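Local coordinates for fiber protein (Raptor siadenovirus a, PDB 5FJL) that forms the head domain of the trimeric adenovirus fibre, a capsid protein that probably attaches the virion to a receptor on the host cell, at residues A89-S94 against L100-E105; S94-E99 against C119-T124; F54-T57 against I62-T65. All coordinates share one frame; numbering follows the deposited sequence. Where two conformers were deposited one is given.

From the N terminus, contact 3 comes first. It pairs strands 51-59 and 62-67 of a hairpin and closes before the chain enters either of the other two. After strand 78-87, contact 1 folds the loop at 89-94 back against strand 99-103, a short closure with five residues between its segments. Contact 2 starts from the same loop, sharing Ser94, and reaches forward to strand 115-122. Contacts 1 and 2 therefore cross along the chain, and they touch where Leu100 packs on Phe121. Contact 3 lies about 23 Å from contact 1 and 27 Å from contact 2, centre to centre, on the opposite side of the chain's centre.

Contact 1: residues A89-S94 against L100-E105; sequences ADFKSS and LLIPLE
Phe91 and Ile102 lie side by side and point the same way. The Phe91 CG is anti to its own carbonyl carbon (chi1 -69°), which lays the ring along the Ile102 branch. Phe91 CE2 comes to 3.5 Å from Ile102 CG1, and Ile102 CD1 lies near CE2 and CZ of the same ring. Leu100, two residues before Ile102, approaches at a slant, with its CB 3.8 Å from Phe91 CE2. Met161 of strand 160-171 packs on both Phe91 and Ile102, so the cluster is part of the interior.

The backbone between these side chains is fastened at one point. Lys92 N donates to Leu101 O at 2.8 Å, with an N-H...O angle of 161°. Phe91 CA adds a CH...O contact to the same Leu101 O at 3.4 Å. On its other side, strand 99-103 pairs antiparallel with strand 144-149, through Leu100 with Val148 and Ile102 with Leu146. The loop thus lies along the strand's remaining side within the antiparallel beta fold of the fibre head.

Lys92 and Leu101 run alongside each other, away from the Phe91 cluster. Lys92 CG is anti to its backbone N (chi1 -178°). The chain is extended as far as CE, and CB and CD lie near Leu101, in the one of its two conformers described here. Lys92 CB is 4.1 Å from Leu101 CB. Gly77 of the second subunit packs on both residues.

Asp90 meets Ile102 CG2 and Pro103 CD through its backbone oxygen. A water bridges the two segments here, donating to Asp90 O at 2.8 Å and to Pro103 O at 2.7 Å. The Asp90 carboxylate turns elsewhere: OD1 bonds Ser48 and Thr46, and OD2 takes the Lys87 amide.

Contact 2: residues S94-E99 against C119-T124; sequences STLKDE and CIFITT
The Phe121 ring carries Leu96 over one face. Leu96 CD1 sits 4.1 Å from the ring centroid and 28° off the ring normal, a CH-pi contact. It leans towards one side of the ring, with Phe121 CD2 the nearest atom at 3.7 Å. Leu100 CD1 lies on the same side of the ring plane but further out, near Phe121 CE2. Arg150 makes a cation-pi contact with this ring, and Met161 and Glu130 also pack on Phe121.

The two methyls of Leu96 divide the work. CG is anti to the backbone N (chi1 -172°), which carries the fork across to the strand. CD2 then meets Thr123 CG2 at 3.9 Å, the two side chains crossing at about a right angle. Thr123 turns its methyl to Leu96 and keeps OG1 for polar partners, Glu156 OE1 and His126 N.

Leu96 is the centre of an inverse gamma turn. The turn points the Leu96 side chain toward strand 115-122, where Phe121 and Thr123 receive it, in the antiparallel beta fold of the fibre head. The turn's own bond, Lys97 N to Thr95 O at 2.8 Å, is weak. Thr95 O also accepts a bond from Lys97 NZ, at 2.8 Å, and NZ bonds Ser93 O as well. The lysine curls back through bends late in its chain. Backbone bonds join Leu96 to Lys154 and Glu156. Further along the loop, Asp98 O accepts a bond from Arg129 of the second subunit.

Contact 3: residues F54-T57 against I62-T65; sequences FRKT and ITIT
Lys56 and Thr65 face each other as an antiparallel non-hydrogen-bonded pair, with their side chains side by side. Lys56 CB sits between two threonines, 3.8 Å from Thr63 CG2 and a little farther from Thr65 OG1. Lys56 CG then meets Thr65 OG1 at 3.4 Å. The bend at chi3 (79°) brings Lys56 CE back to Thr63 CG2, at 3.6 Å. At the tip, NZ has a weak bond to a water that also bonds Thr63 OG1. Thr63 was modelled in two conformers, so these Thr63 contacts hold for one. Arg58 NH2 lies near the same NZ, a close pair of like charges.

Thr57 and Ile64 exchange both backbone bonds. Thr57 N gives to Ile64 O at 2.8 Å, and Ile64 N to Thr57 O at 2.9 Å. Their side chains take the other face, where Ser61 and Ile62 of the third subunit pack. A second water joins Arg55 O, Thr57 OG1 and Ile64 O. Phe54, two residues before Lys56, touches Thr65 CG2 with its CB at 3.8 Å. Hydrogen-bonded and non-hydrogen-bonded pairs alternating in this way mark antiparallel pairing, and the short connection makes strands 51-59 and 62-67 a beta hairpin, here at a subunit interface.

Contact 1: residues A89-S94 against L100-E105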
loop_
_atom_site.group_PDB
_atom_site.type_symbol
_atom_site.label_atom_id
_atom_site.label_comp_id
_atom_site.label_asym_id
_atom_site.label_seq_id
_atom_site.Cartn_x
_atom_site.Cartn_y
_atom_site.Cartn_z
ATOM N N ALA A 89 25.434 -5.367 2.840
ATOM C CA ALA A 89 25.952 -5.887 4.090
ATOM C C ALA A 89 24.954 -5.870 5.225
ATOM O O ALA A 89 25.195 -6.546 6.235
ATOM C CB ALA A 89 27.192 -5.120 4.503
ATOM N N ASP A 90 23.858 -5.108 5.101
ATOM C CA ASP A 90 22.852 -5.049 6.138
ATOM C C ASP A 90 21.880 -6.232 6.104
ATOM O O ASP A 90 21.118 -6.430 7.038
ATOM C CB ASP A 90 22.047 -3.758 6.031
ATOM C CG ASP A 90 22.859 -2.529 6.314
ATOM O OD1 ASP A 90 23.762 -2.626 7.181
ATOM O OD2 ASP A 90 22.593 -1.454 5.723
ATOM N N PHE A 91 21.882 -7.001 5.004
ATOM C CA PHE A 91 20.934 -8.084 4.841
ATOM C C PHE A 91 21.510 -9.384 5.385
ATOM O O PHE A 91 22.743 -9.553 5.449
ATOM C CB PHE A 91 20.571 -8.232 3.368
ATOM C CG PHE A 91 19.761 -7.077 2.825
ATOM C CD1 PHE A 91 20.406 -5.955 2.320
ATOM C CD2 PHE A 91 18.388 -7.107 2.883
ATOM C CE1 PHE A 91 19.678 -4.887 1.842
ATOM C CE2 PHE A 91 17.637 -6.034 2.407
ATOM C CZ PHE A 91 18.291 -4.920 1.901
ATOM N N LYS A 92 20.640 -10.311 5.752
ATOM C CA LYS A 92 21.111 -11.650 6.165
ATOM C C LYS A 92 21.863 -12.288 5.011
ATOM O O LYS A 92 22.968 -12.865 5.196
ATOM C CB LYS A 92 19.951 -12.512 6.630
ATOM C CG LYS A 92 20.402 -13.891 7.100
ATOM C CD LYS A 92 19.246 -14.606 7.770
ATOM C CE LYS A 92 19.611 -16.047 8.123
ATOM N NZ LYS A 92 20.326 -16.054 9.427
ATOM N N SER A 93 21.303 -12.204 3.826
ATOM C CA SER A 93 21.908 -12.592 2.605
ATOM C C SER A 93 21.777 -11.427 1.619
ATOM O O SER A 93 20.698 -10.880 1.478
ATOM C CB SER A 93 21.151 -13.845 2.080
ATOM O OG SER A 93 21.366 -14.013 0.697
ATOM N N SER A 94 22.852 -11.087 0.927
ATOM C CA SER A 94 22.812 -9.977 -0.020
ATOM C C SER A 94 22.236 -10.303 -1.398
ATOM O O SER A 94 22.064 -9.419 -2.230
ATOM C CB SER A 94 24.198 -9.373 -0.201
ATOM O OG SER A 94 25.116 -10.309 -0.681
ATOM N N LEU A 100 13.613 -10.646 1.761
ATOM C CA LEU A 100 14.873 -10.146 2.300
ATOM C C LEU A 100 14.714 -9.874 3.778
ATOM O O LEU A 100 13.675 -9.391 4.239
ATOM C CB LEU A 100 15.230 -8.844 1.577
ATOM C CG LEU A 100 15.401 -8.916 0.072
ATOM C CD1 LEU A 100 15.530 -7.516 -0.482
ATOM C CD2 LEU A 100 16.648 -9.715 -0.242
ATOM N N LEU A 101 15.777 -10.141 4.546
ATOM C CA LEU A 101 15.787 -9.998 5.995
ATOM C C LEU A 101 16.890 -9.052 6.429
ATOM O O LEU A 101 18.034 -9.248 6.053
ATOM C CB LEU A 101 16.033 -11.357 6.672
ATOM C CG LEU A 101 15.009 -12.453 6.403
ATOM C CD1 LEU A 101 15.284 -13.655 7.297
ATOM C CD2 LEU A 101 13.592 -12.011 6.635
ATOM N N ILE A 102 16.546 -8.049 7.219
ATOM C CA ILE A 102 17.521 -7.096 7.753
ATOM C C ILE A 102 17.497 -7.248 9.268
ATOM O O ILE A 102 16.588 -6.767 9.927
ATOM C CB ILE A 102 17.135 -5.648 7.336
ATOM C CG1 ILE A 102 17.077 -5.514 5.805
ATOM C CG2 ILE A 102 18.122 -4.657 7.942
ATOM C CD1 ILE A 102 16.383 -4.247 5.307
ATOM N N PRO A 103 18.533 -7.897 9.845
ATOM C CA PRO A 103 18.548 -8.041 11.295
ATOM C C PRO A 103 18.969 -6.736 11.964
ATOM O O PRO A 103 19.884 -6.061 11.450
ATOM C CB PRO A 103 19.623 -9.140 11.514
ATOM C CG PRO A 103 20.479 -9.022 10.353
ATOM C CD PRO A 103 19.587 -8.658 9.183
ATOM N N LEU A 104 18.313 -6.383 13.042
ATOM C CA LEU A 104 18.525 -5.106 13.715
ATOM C C LEU A 104 18.972 -5.336 15.154
ATOM O O LEU A 104 18.818 -6.440 15.699
ATOM C CB LEU A 104 17.237 -4.289 13.660
ATOM C CG LEU A 104 16.741 -3.955 12.234
ATOM C CD1 LEU A 104 15.335 -3.415 12.317
ATOM C CD2 LEU A 104 17.662 -3.006 11.517
ATOM N N GLU A 105 19.501 -4.298 15.771
ATOM C CA GLU A 105 19.764 -4.272 17.208
ATOM C C GLU A 105 19.212 -2.995 17.781
ATOM O O GLU A 105 19.321 -1.941 17.157
ATOM C CB GLU A 105 21.275 -4.310 17.448
ATOM C CG GLU A 105 21.910 -5.629 17.072
ATOM C CD GLU A 105 23.368 -5.793 17.494
ATOM O OE1 GLU A 105 23.868 -5.022 18.339
ATOM O OE2 GLU A 105 24.002 -6.747 16.975
HETATM O O HOH W 1 21.331 -5.032 9.429
#

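Contact 2: residues S94-E99 against C119-T124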
loop_
_atom_site.group_PDB
_atom_site.type_symbol
_atom_site.label_atom_id
_atom_site.label_comp_id
_atom_site.label_asym_id
_atom_site.label_seq_id
_atom_site.Cartn_x
_atom_site.Cartn_y
_atom_site.Cartn_z
ATOM N N SER A 94 22.852 -11.087 0.927
ATOM C CA SER A 94 22.812 -9.977 -0.020
ATOM C C SER A 94 22.236 -10.303 -1.398
ATOM O O SER A 94 22.064 -9.419 -2.230
ATOM C CB SER A 94 24.198 -9.373 -0.201
ATOM O OG SER A 94 25.116 -10.309 -0.681
ATOM N N THR A 95 21.895 -11.565 -1.674
ATOM C CA THR A 95 21.266 -11.876 -2.941
ATOM C C THR A 95 19.907 -11.209 -3.038
ATOM O O THR A 95 19.171 -11.164 -2.042
ATOM C CB THR A 95 21.070 -13.392 -3.116
ATOM O OG1 THR A 95 22.294 -14.060 -2.783
ATOM C CG2 THR A 95 20.659 -13.685 -4.550
ATOM N N LEU A 96 19.578 -10.740 -4.227
ATOM C CA LEU A 96 18.329 -10.023 -4.471
ATOM C C LEU A 96 17.144 -10.994 -4.624
ATOM O O LEU A 96 16.514 -11.076 -5.685
ATOM C CB LEU A 96 18.489 -9.079 -5.657
ATOM C CG LEU A 96 17.350 -8.097 -5.970
ATOM C CD1 LEU A 96 16.881 -7.398 -4.726
ATOM C CD2 LEU A 96 17.793 -7.095 -7.048
ATOM N N LYS A 97 16.853 -11.657 -3.523
ATOM C CA LYS A 97 15.784 -12.628 -3.433
ATOM C C LYS A 97 14.430 -11.924 -3.384
ATOM O O LYS A 97 14.352 -10.703 -3.184
ATOM C CB LYS A 97 15.948 -13.448 -2.138
ATOM C CG LYS A 97 17.275 -14.184 -1.991
ATOM C CD LYS A 97 17.458 -14.771 -0.589
ATOM C CE LYS A 97 17.739 -13.732 0.503
ATOM N NZ LYS A 97 18.840 -12.754 0.225
ATOM N N ASP A 98 13.359 -12.695 -3.470
ATOM C CA ASP A 98 12.013 -12.098 -3.315
ATOM C C ASP A 98 11.545 -11.955 -1.848
ATOM O O ASP A 98 10.452 -11.427 -1.563
ATOM C CB ASP A 98 10.992 -12.823 -4.195
ATOM C CG ASP A 98 10.739 -14.234 -3.775
ATOM O OD1 ASP A 98 11.017 -14.644 -2.652
ATOM O OD2 ASP A 98 10.212 -14.976 -4.648
ATOM N N GLU A 99 12.392 -12.369 -0.905
ATOM C CA GLU A 99 12.197 -12.175 0.517
ATOM C C GLU A 99 13.552 -11.762 1.049
ATOM O O GLU A 99 14.540 -12.493 0.842
ATOM C CB GLU A 99 11.824 -13.471 1.264
ATOM C CG GLU A 99 10.556 -14.196 0.944
ATOM C CD GLU A 99 10.528 -15.629 1.540
ATOM O OE1 GLU A 99 11.550 -16.145 2.072
ATOM O OE2 GLU A 99 9.454 -16.237 1.477
ATOM N N CYS A 119 10.974 1.308 -3.409
ATOM C CA CYS A 119 12.403 1.041 -3.180
ATOM C C CYS A 119 13.144 1.031 -4.476
ATOM O O CYS A 119 12.622 0.686 -5.554
ATOM C CB CYS A 119 12.609 -0.297 -2.509
ATOM S SG CYS A 119 11.890 -0.306 -0.831
ATOM N N ILE A 120 14.439 1.364 -4.383
ATOM C CA ILE A 120 15.368 1.281 -5.490
ATOM C C ILE A 120 16.471 0.331 -5.070
ATOM O O ILE A 120 17.095 0.536 -4.036
ATOM C CB ILE A 120 15.945 2.652 -5.883
ATOM C CG1 ILE A 120 14.825 3.605 -6.355
ATOM C CG2 ILE A 120 16.992 2.503 -6.969
ATOM C CD1 ILE A 120 15.244 5.047 -6.368
ATOM N N PHE A 121 16.674 -0.724 -5.844
ATOM C CA PHE A 121 17.747 -1.689 -5.615
ATOM C C PHE A 121 18.831 -1.463 -6.635
ATOM O O PHE A 121 18.566 -1.475 -7.827
ATOM C CB PHE A 121 17.243 -3.152 -5.694
ATOM C CG PHE A 121 16.219 -3.476 -4.635
ATOM C CD1 PHE A 121 14.858 -3.280 -4.871
ATOM C CD2 PHE A 121 16.600 -3.986 -3.400
ATOM C CE1 PHE A 121 13.926 -3.551 -3.889
ATOM C CE2 PHE A 121 15.646 -4.266 -2.427
ATOM C CZ PHE A 121 14.317 -4.023 -2.673
ATOM N N ILE A 122 20.041 -1.228 -6.139
ATOM C CA ILE A 122 21.228 -1.053 -6.982
ATOM C C ILE A 122 22.047 -2.324 -6.919
ATOM O O ILE A 122 22.450 -2.758 -5.835
ATOM C CB ILE A 122 22.089 0.128 -6.491
ATOM C CG1 ILE A 122 21.258 1.399 -6.319
ATOM C CG2 ILE A 122 23.292 0.313 -7.397
ATOM C CD1 ILE A 122 20.660 1.941 -7.556
ATOM N N THR A 123 22.279 -2.938 -8.086
ATOM C CA THR A 123 23.202 -4.044 -8.212
ATOM C C THR A 123 24.398 -3.546 -9.047
ATOM O O THR A 123 24.384 -2.416 -9.547
ATOM C CB THR A 123 22.560 -5.272 -8.860
ATOM O OG1 THR A 123 22.244 -4.980 -10.206
ATOM C CG2 THR A 123 21.275 -5.701 -8.087
ATOM N N THR A 124 25.416 -4.380 -9.217
ATOM C CA THR A 124 26.535 -3.956 -10.064
ATOM C C THR A 124 26.066 -3.577 -11.454
ATOM O O THR A 124 26.520 -2.551 -12.021
ATOM C CB THR A 124 27.582 -5.089 -10.152
ATOM O OG1 THR A 124 28.094 -5.359 -8.847
ATOM C CG2 THR A 124 28.710 -4.692 -11.091
#

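Contact 3: residues F54-T57 against I62-T65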
loop_
_atom_site.group_PDB
_atom_site.type_symbol
_atom_site.label_atom_id
_atom_site.label_comp_id
_atom_site.label_asym_id
_atom_site.label_seq_id
_atom_site.Cartn_x
_atom_site.Cartn_y
_atom_site.Cartn_z
ATOM N N PHE A 54 13.051 5.957 14.573
ATOM C CA PHE A 54 11.610 5.898 14.390
ATOM C C PHE A 54 10.860 6.656 15.481
ATOM O O PHE A 54 11.406 6.894 16.548
ATOM C CB PHE A 54 11.158 4.445 14.297
ATOM C CG PHE A 54 11.381 3.647 15.551
ATOM C CD1 PHE A 54 10.472 3.677 16.600
ATOM C CD2 PHE A 54 12.512 2.860 15.679
ATOM C CE1 PHE A 54 10.690 2.929 17.771
ATOM C CE2 PHE A 54 12.711 2.091 16.827
ATOM C CZ PHE A 54 11.817 2.141 17.868
ATOM N N ARG A 55 9.619 7.048 15.186
ATOM C CA ARG A 55 8.725 7.664 16.151
ATOM C C ARG A 55 7.414 6.950 16.137
ATOM O O ARG A 55 6.829 6.798 15.057
ATOM C CB ARG A 55 8.492 9.126 15.844
ATOM C CG ARG A 55 7.594 9.813 16.866
ATOM C CD ARG A 55 7.877 11.304 16.922
ATOM N NE ARG A 55 7.346 11.892 18.143
ATOM C CZ ARG A 55 7.972 12.787 18.919
ATOM N NH1 ARG A 55 9.206 13.235 18.636
ATOM N NH2 ARG A 55 7.351 13.236 20.018
ATOM N N LYS A 56 6.956 6.480 17.295
ATOM C CA LYS A 56 5.675 5.775 17.457
ATOM C C LYS A 56 4.673 6.757 18.034
ATOM O O LYS A 56 4.991 7.498 18.983
ATOM C CB LYS A 56 5.832 4.616 18.415
ATOM C CG LYS A 56 6.827 3.582 17.974
ATOM C CD LYS A 56 6.999 2.473 18.984
ATOM C CE LYS A 56 5.895 1.441 18.938
ATOM N NZ LYS A 56 6.325 0.188 19.607
ATOM N N THR A 57 3.495 6.812 17.435
ATOM C CA THR A 57 2.350 7.565 17.933
ATOM C C THR A 57 1.287 6.561 18.350
ATOM O O THR A 57 0.820 5.773 17.532
ATOM C CB THR A 57 1.806 8.501 16.832
ATOM O OG1 THR A 57 2.829 9.419 16.440
ATOM C CG2 THR A 57 0.589 9.284 17.308
ATOM N N ILE A 62 -4.010 1.180 18.934
ATOM C CA ILE A 62 -3.264 1.267 17.672
ATOM C C ILE A 62 -2.099 2.235 17.722
ATOM O O ILE A 62 -2.242 3.400 18.149
ATOM C CB ILE A 62 -4.108 1.594 16.442
ATOM C CG1 ILE A 62 -3.208 1.442 15.229
ATOM C CG2 ILE A 62 -4.610 3.024 16.426
ATOM C CD1 ILE A 62 -3.942 1.426 13.940
ATOM N N THR A 63 -0.960 1.741 17.227
ATOM C CA THR A 63 0.243 2.528 17.142
ATOM C C THR A 63 0.575 2.758 15.657
ATOM O O THR A 63 0.441 1.838 14.856
ATOM C CB THR A 63 1.420 1.803 17.806
ATOM O OG1 THR A 63 1.112 1.530 19.186
ATOM C CG2 THR A 63 2.681 2.641 17.746
ATOM N N ILE A 64 1.026 3.941 15.345
ATOM C CA ILE A 64 1.480 4.314 14.001
ATOM C C ILE A 64 2.925 4.717 14.131
ATOM O O ILE A 64 3.268 5.614 14.907
ATOM C CB ILE A 64 0.621 5.425 13.386
ATOM C CG1 ILE A 64 -0.833 4.928 13.433
ATOM C CG2 ILE A 64 1.136 5.777 11.979
ATOM C CD1 ILE A 64 -1.860 5.635 12.605
ATOM N N THR A 65 3.798 4.068 13.373
ATOM C CA THR A 65 5.236 4.314 13.424
ATOM C C THR A 65 5.732 4.860 12.113
ATOM O O THR A 65 5.422 4.300 11.036
ATOM C CB THR A 65 6.014 3.034 13.808
ATOM O OG1 THR A 65 5.504 2.534 15.057
ATOM C CG2 THR A 65 7.517 3.279 13.901
HETATM O O HOH W 2 4.592 8.546 14.688
HETATM O O HOH W 3 3.293 0.510 21.002
#